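Local structure of beta-glucuronidase (Dictyoglomus thermophilum, 6XXW) at residues A[98-107]-A[135-146]. The protein probably hydrolyses beta-glucuronides, as a family 2 glycoside hydrolase of a thermophilic bacterium. Numbering follows the deposited sequence.
Sequences AAHFSEVYVN and NIIEIMVDNTLT
Strand 101-106 pairs antiparallel with strand 135-142 from Phe101-Asp142 to Val106-Ile137, within the sugar-binding domain, a jelly-roll beta-sandwich in family 2 glycoside hydrolases. The tightly packed face carries Ser102, Val104, Val106, Ile137, Ile139 and Val141, all buried. Val104 CG1 meets Ile137 CD1 at 4.2 Å, and Leu93 of strand 90-99 packs on both residues. Ser102 OG, turned anti to its own N (chi1 -173°), donates to Met140 O at 2.9 Å. Glu103 N reaches the same oxygen from the opposite face of its plane. The other face is more open, with Phe101, Glu103, Tyr105 and Glu138 partly exposed, though Met140 is buried against strand 73-81. The Met140 chain folds back after CG (chi2 -74°), with CE 3.6 Å from Glu103 CD. Tyr105 OH donates a hydrogen bond to Glu103 OE2 from above the carboxylate plane. At one end Asn107 OD1 accepts from Ile136 N. Its ND2 donates to Asn135 OD1 at 3.0 Å and to Phe128 O; Asn130 N also reaches Asn135 OD1. With an alanine here, Ile136 N would probably lose its acceptor, and Asn135 OD1 and Phe128 O a donor. At the other end His100 N and Phe101 N both donate to Asp142 O, a classic beta bulge. Beyond it, Leu145 CD2 sits over one face of the His100 ring, 3.8 Å from the centroid.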
ATOM      1  N   ALA A  98     -15.058  -1.512  31.828  1.00 19.20           N
ATOM      2  CA  ALA A  98     -14.874  -2.919  31.464  1.00 21.95           C
ATOM      3  C   ALA A  98     -16.084  -3.376  30.658  1.00 22.08           C
ATOM      4  O   ALA A  98     -17.215  -3.301  31.145  1.00 20.94           O
ATOM      5  CB  ALA A  98     -14.695  -3.792  32.713  1.00 18.65           C
ATOM      6  N   ALA A  99     -15.867  -3.849  29.433  1.00 20.54           N
ATOM      7  CA  ALA A  99     -16.960  -4.152  28.508  1.00 19.23           C
ATOM      8  C   ALA A  99     -17.278  -5.647  28.534  1.00 16.95           C
ATOM      9  O   ALA A  99     -16.431  -6.456  28.147  1.00 24.23           O
ATOM     10  CB  ALA A  99     -16.582  -3.714  27.088  1.00 21.84           C
ATOM     11  N   HIS A 100     -18.498  -6.027  28.942  1.00 21.92           N
ATOM     12  CA  HIS A 100     -19.640  -5.160  29.219  1.00 22.59           C
ATOM     13  C   HIS A 100     -20.255  -5.380  30.612  1.00 22.66           C
ATOM     14  O   HIS A 100     -20.828  -4.453  31.182  1.00 28.74           O
ATOM     15  CB  HIS A 100     -20.739  -5.378  28.157  1.00 25.31           C
ATOM     16  CG  HIS A 100     -20.261  -5.157  26.754  1.00 22.21           C
ATOM     17  ND1 HIS A 100     -20.128  -3.901  26.204  1.00 25.44           N
ATOM     18  CD2 HIS A 100     -19.846  -6.031  25.808  1.00 20.37           C
ATOM     19  CE1 HIS A 100     -19.658  -4.010  24.972  1.00 23.37           C
ATOM     20  NE2 HIS A 100     -19.472  -5.293  24.709  1.00 24.75           N
ATOM     21  N   PHE A 101     -20.184  -6.608  31.126  1.00 19.98           N
ATOM     22  CA  PHE A 101     -20.587  -6.937  32.493  1.00 21.51           C
ATOM     23  C   PHE A 101     -19.342  -7.265  33.310  1.00 25.36           C
ATOM     24  O   PHE A 101     -18.428  -7.933  32.811  1.00 23.65           O
ATOM     25  CB  PHE A 101     -21.536  -8.141  32.535  1.00 21.31           C
ATOM     26  CG  PHE A 101     -22.733  -8.020  31.638  1.00 27.16           C
ATOM     27  CD1 PHE A 101     -23.947  -7.577  32.135  1.00 29.12           C
ATOM     28  CD2 PHE A 101     -22.658  -8.387  30.299  1.00 29.43           C
ATOM     29  CE1 PHE A 101     -25.060  -7.482  31.308  1.00 26.99           C
ATOM     30  CE2 PHE A 101     -23.764  -8.292  29.476  1.00 27.48           C
ATOM     31  CZ  PHE A 101     -24.963  -7.839  29.974  1.00 24.01           C
ATOM     32  N   SER A 102     -19.296  -6.808  34.563  1.00 18.50           N
ATOM     33  CA  SER A 102     -18.084  -6.980  35.356  1.00 18.09           C
ATOM     34  C   SER A 102     -18.420  -7.259  36.818  1.00 24.16           C
ATOM     35  O   SER A 102     -19.434  -6.796  37.343  1.00 18.58           O
ATOM     36  CB  SER A 102     -17.182  -5.744  35.259  1.00 21.59           C
ATOM     37  OG  SER A 102     -15.926  -5.983  35.895  1.00 31.52           O
ATOM     38  N   GLU A 103     -17.543  -8.025  37.467  1.00 22.11           N
ATOM     39  CA  GLU A 103     -17.581  -8.285  38.902  1.00 20.55           C
ATOM     40  C   GLU A 103     -16.175  -8.117  39.468  1.00 18.59           C
ATOM     41  O   GLU A 103     -15.211  -8.609  38.878  1.00 19.01           O
ATOM     42  CB  GLU A 103     -18.097  -9.696  39.197  1.00 22.11           C
ATOM     43  CG  GLU A 103     -19.577  -9.904  38.850  1.00 27.83           C
ATOM     44  CD  GLU A 103     -19.959 -11.381  38.770  1.00 33.06           C
ATOM     45  OE1 GLU A 103     -21.131 -11.672  38.464  1.00 39.56           O
ATOM     46  OE2 GLU A 103     -19.091 -12.251  39.009  1.00 35.98           O
ATOM     47  N   VAL A 104     -16.060  -7.438  40.612  1.00 21.15           N
ATOM     48  CA  VAL A 104     -14.767  -7.108  41.211  1.00 22.51           C
ATOM     49  C   VAL A 104     -14.644  -7.808  42.560  1.00 24.23           C
ATOM     50  O   VAL A 104     -15.503  -7.637  43.436  1.00 19.82           O
ATOM     51  CB  VAL A 104     -14.581  -5.593  41.383  1.00 23.71           C
ATOM     52  CG1 VAL A 104     -13.215  -5.306  41.988  1.00 22.16           C
ATOM     53  CG2 VAL A 104     -14.719  -4.882  40.060  1.00 27.00           C
ATOM     54  N   TYR A 105     -13.569  -8.578  42.731  1.00 19.08           N
ATOM     55  CA  TYR A 105     -13.321  -9.314  43.965  1.00 18.45           C
ATOM     56  C   TYR A 105     -12.041  -8.825  44.618  1.00 18.95           C
ATOM     57  O   TYR A 105     -10.996  -8.753  43.965  1.00 22.34           O
ATOM     58  CB  TYR A 105     -13.205 -10.816  43.714  1.00 17.87           C
ATOM     59  CG  TYR A 105     -14.431 -11.436  43.101  1.00 24.91           C
ATOM     60  CD1 TYR A 105     -14.691 -11.308  41.738  1.00 21.43           C
ATOM     61  CD2 TYR A 105     -15.323 -12.175  43.877  1.00 24.03           C
ATOM     62  CE1 TYR A 105     -15.821 -11.886  41.167  1.00 27.15           C
ATOM     63  CE2 TYR A 105     -16.451 -12.747  43.316  1.00 23.97           C
ATOM     64  CZ  TYR A 105     -16.692 -12.604  41.964  1.00 30.29           C
ATOM     65  OH  TYR A 105     -17.804 -13.170  41.391  1.00 25.67           O
ATOM     66  N   VAL A 106     -12.112  -8.539  45.914  1.00 17.61           N
ATOM     67  CA  VAL A 106     -10.942  -8.186  46.715  1.00 15.58           C
ATOM     68  C   VAL A 106     -10.730  -9.318  47.709  1.00 20.68           C
ATOM     69  O   VAL A 106     -11.577  -9.549  48.584  1.00 19.89           O
ATOM     70  CB  VAL A 106     -11.128  -6.838  47.424  1.00 23.19           C
ATOM     71  CG1 VAL A 106      -9.978  -6.578  48.384  1.00 17.01           C
ATOM     72  CG2 VAL A 106     -11.251  -5.707  46.387  1.00 24.31           C
ATOM     73  N   ASN A 107      -9.610 -10.035  47.567  1.00 19.41           N
ATOM     74  CA  ASN A 107      -9.318 -11.221  48.388  1.00 18.04           C
ATOM     75  C   ASN A 107     -10.489 -12.203  48.389  1.00 20.81           C
ATOM     76  O   ASN A 107     -10.857 -12.769  49.423  1.00 21.53           O
ATOM     77  CB  ASN A 107      -8.933 -10.816  49.809  1.00 17.08           C
ATOM     78  CG  ASN A 107      -7.683  -9.963  49.836  1.00 21.10           C
ATOM     79  OD1 ASN A 107      -6.707 -10.283  49.172  1.00 17.46           O
ATOM     80  ND2 ASN A 107      -7.723  -8.860  50.568  1.00 19.49           N
ATOM     81  N   ASN A 135      -2.476  -8.231  48.953  1.00 19.88           N
ATOM     82  CA  ASN A 135      -3.882  -8.400  48.637  1.00 25.86           C
ATOM     83  C   ASN A 135      -3.989  -8.877  47.196  1.00 19.01           C
ATOM     84  O   ASN A 135      -3.055  -8.721  46.408  1.00 21.94           O
ATOM     85  CB  ASN A 135      -4.647  -7.096  48.824  1.00 21.06           C
ATOM     86  CG  ASN A 135      -4.647  -6.631  50.264  1.00 28.14           C
ATOM     87  OD1 ASN A 135      -5.639  -6.781  50.971  1.00 28.42           O
ATOM     88  ND2 ASN A 135      -3.522  -6.078  50.709  1.00 20.55           N
ATOM     89  N   ILE A 136      -5.128  -9.477  46.864  1.00 21.09           N
ATOM     90  CA  ILE A 136      -5.393  -9.977  45.516  1.00 21.82           C
ATOM     91  C   ILE A 136      -6.676  -9.324  45.012  1.00 21.68           C
ATOM     92  O   ILE A 136      -7.722  -9.422  45.662  1.00 22.56           O
ATOM     93  CB  ILE A 136      -5.527 -11.510  45.487  1.00 20.91           C
ATOM     94  CG1 ILE A 136      -4.275 -12.178  46.064  1.00 22.92           C
ATOM     95  CG2 ILE A 136      -5.856 -12.005  44.080  1.00 20.28           C
ATOM     96  CD1 ILE A 136      -3.012 -11.817  45.346  1.00 28.34           C
ATOM     97  N   ILE A 137      -6.598  -8.659  43.862  1.00 19.13           N
ATOM     98  CA  ILE A 137      -7.788  -8.191  43.168  1.00 17.64           C
ATOM     99  C   ILE A 137      -8.040  -9.102  41.977  1.00 20.04           C
ATOM    100  O   ILE A 137      -7.105  -9.485  41.253  1.00 20.60           O
ATOM    101  CB  ILE A 137      -7.669  -6.723  42.726  1.00 24.84           C
ATOM    102  CG1 ILE A 137      -8.889  -6.363  41.863  1.00 25.63           C
ATOM    103  CG2 ILE A 137      -6.355  -6.489  41.983  1.00 28.78           C
ATOM    104  CD1 ILE A 137      -9.066  -4.888  41.628  1.00 26.30           C
ATOM    105  N   GLU A 138      -9.294  -9.479  41.787  1.00 18.06           N
ATOM    106  CA  GLU A 138      -9.686 -10.215  40.596  1.00 17.49           C
ATOM    107  C   GLU A 138     -10.889  -9.526  39.979  1.00 22.56           C
ATOM    108  O   GLU A 138     -11.809  -9.109  40.688  1.00 21.01           O
ATOM    109  CB  GLU A 138      -9.995 -11.678  40.923  1.00 19.80           C
ATOM    110  CG  GLU A 138      -8.765 -12.443  41.403  1.00 20.31           C
ATOM    111  CD  GLU A 138      -9.093 -13.835  41.878  1.00 30.29           C
ATOM    112  OE1 GLU A 138      -8.889 -14.786  41.089  1.00 27.07           O
ATOM    113  OE2 GLU A 138      -9.562 -13.973  43.035  1.00 27.14           O
ATOM    114  N   ILE A 139     -10.867  -9.380  38.658  1.00 17.95           N
ATOM    115  CA  ILE A 139     -11.939  -8.715  37.936  1.00 19.02           C
ATOM    116  C   ILE A 139     -12.428  -9.667  36.857  1.00 21.59           C
ATOM    117  O   ILE A 139     -11.644 -10.100  36.004  1.00 19.42           O
ATOM    118  CB  ILE A 139     -11.497  -7.369  37.335  1.00 21.76           C
ATOM    119  CG1 ILE A 139     -11.094  -6.415  38.466  1.00 21.26           C
ATOM    120  CG2 ILE A 139     -12.635  -6.772  36.465  1.00 21.50           C
ATOM    121  CD1 ILE A 139     -10.415  -5.123  38.029  1.00 18.89           C
ATOM    122  N   MET A 140     -13.705 -10.028  36.923  1.00 17.91           N
ATOM    123  CA  MET A 140     -14.339 -10.800  35.872  1.00 19.05           C
ATOM    124  C   MET A 140     -14.984  -9.828  34.896  1.00 22.05           C
ATOM    125  O   MET A 140     -15.622  -8.854  35.305  1.00 21.86           O
ATOM    126  CB  MET A 140     -15.385 -11.760  36.459  1.00 18.90           C
ATOM    127  CG  MET A 140     -16.038 -12.715  35.468  1.00 17.02           C
ATOM    128  SD  MET A 140     -17.269 -11.938  34.361  1.00 26.32           S
ATOM    129  CE  MET A 140     -18.528 -11.390  35.521  1.00 23.99           C
ATOM    130  N   VAL A 141     -14.815 -10.094  33.606  1.00 19.52           N
ATOM    131  CA  VAL A 141     -15.422  -9.287  32.552  1.00 17.44           C
ATOM    132  C   VAL A 141     -16.112 -10.240  31.587  1.00 19.57           C
ATOM    133  O   VAL A 141     -15.516 -11.232  31.168  1.00 19.69           O
ATOM    134  CB  VAL A 141     -14.382  -8.426  31.805  1.00 17.54           C
ATOM    135  CG1 VAL A 141     -15.067  -7.588  30.733  1.00 21.40           C
ATOM    136  CG2 VAL A 141     -13.587  -7.534  32.789  1.00 20.97           C
ATOM    137  N   ASP A 142     -17.354  -9.932  31.228  1.00 19.47           N
ATOM    138  CA  ASP A 142     -18.157 -10.754  30.324  1.00 16.95           C
ATOM    139  C   ASP A 142     -18.530  -9.881  29.136  1.00 16.79           C
ATOM    140  O   ASP A 142     -19.092  -8.798  29.322  1.00 17.69           O
ATOM    141  CB  ASP A 142     -19.406 -11.276  31.051  1.00 19.89           C
ATOM    142  CG  ASP A 142     -20.151 -12.374  30.279  1.00 25.64           C
ATOM    143  OD1 ASP A 142     -20.015 -12.483  29.049  1.00 23.78           O
ATOM    144  OD2 ASP A 142     -20.905 -13.131  30.915  1.00 27.11           O
ATOM    145  N   ASN A 143     -18.182 -10.325  27.921  1.00 19.95           N
ATOM    146  CA  ASN A 143     -18.473  -9.553  26.719  1.00 20.78           C
ATOM    147  C   ASN A 143     -19.717 -10.048  25.992  1.00 20.72           C
ATOM    148  O   ASN A 143     -19.986  -9.601  24.871  1.00 17.02           O
ATOM    149  CB  ASN A 143     -17.267  -9.556  25.764  1.00 19.11           C
ATOM    150  CG  ASN A 143     -16.927 -10.935  25.260  1.00 23.04           C
ATOM    151  OD1 ASN A 143     -17.493 -11.920  25.721  1.00 20.32           O
ATOM    152  ND2 ASN A 143     -16.003 -11.017  24.294  1.00 23.51           N
ATOM    153  N   THR A 144     -20.488 -10.943  26.611  1.00 19.14           N
ATOM    154  CA  THR A 144     -21.701 -11.469  26.000  1.00 21.96           C
ATOM    155  C   THR A 144     -22.760 -10.374  25.951  1.00 25.60           C
ATOM    156  O   THR A 144     -23.180  -9.864  26.992  1.00 38.88           O
ATOM    157  CB  THR A 144     -22.212 -12.659  26.810  1.00 26.29           C
ATOM    158  OG1 THR A 144     -21.147 -13.609  26.965  1.00 26.94           O
ATOM    159  CG2 THR A 144     -23.380 -13.330  26.091  1.00 25.15           C
ATOM    160  N   LEU A 145     -23.206 -10.016  24.756  1.00 21.35           N
ATOM    161  CA  LEU A 145     -24.243  -8.998  24.639  1.00 24.02           C
ATOM    162  C   LEU A 145     -25.633  -9.608  24.811  1.00 24.74           C
ATOM    163  O   LEU A 145     -25.852 -10.798  24.553  1.00 20.84           O
ATOM    164  CB  LEU A 145     -24.149  -8.298  23.282  1.00 24.98           C
ATOM    165  CG  LEU A 145     -22.829  -7.576  23.000  1.00 24.79           C
ATOM    166  CD1 LEU A 145     -22.650  -7.330  21.504  1.00 30.27           C
ATOM    167  CD2 LEU A 145     -22.780  -6.279  23.781  1.00 26.54           C
ATOM    168  N   THR A 146     -26.576  -8.773  25.260  1.00 23.31           N
ATOM    169  CA  THR A 146     -27.987  -9.124  25.343  1.00 18.86           C
ATOM    170  C   THR A 146     -28.815  -7.953  24.829  1.00 21.20           C
ATOM    171  O   THR A 146     -28.296  -6.860  24.580  1.00 20.38           O
ATOM    172  CB  THR A 146     -28.427  -9.455  26.775  1.00 26.44           C
ATOM    173  OG1 THR A 146     -28.489  -8.242  27.533  1.00 23.06           O
ATOM    174  CG2 THR A 146     -27.465 -10.432  27.444  1.00 22.03           C
TER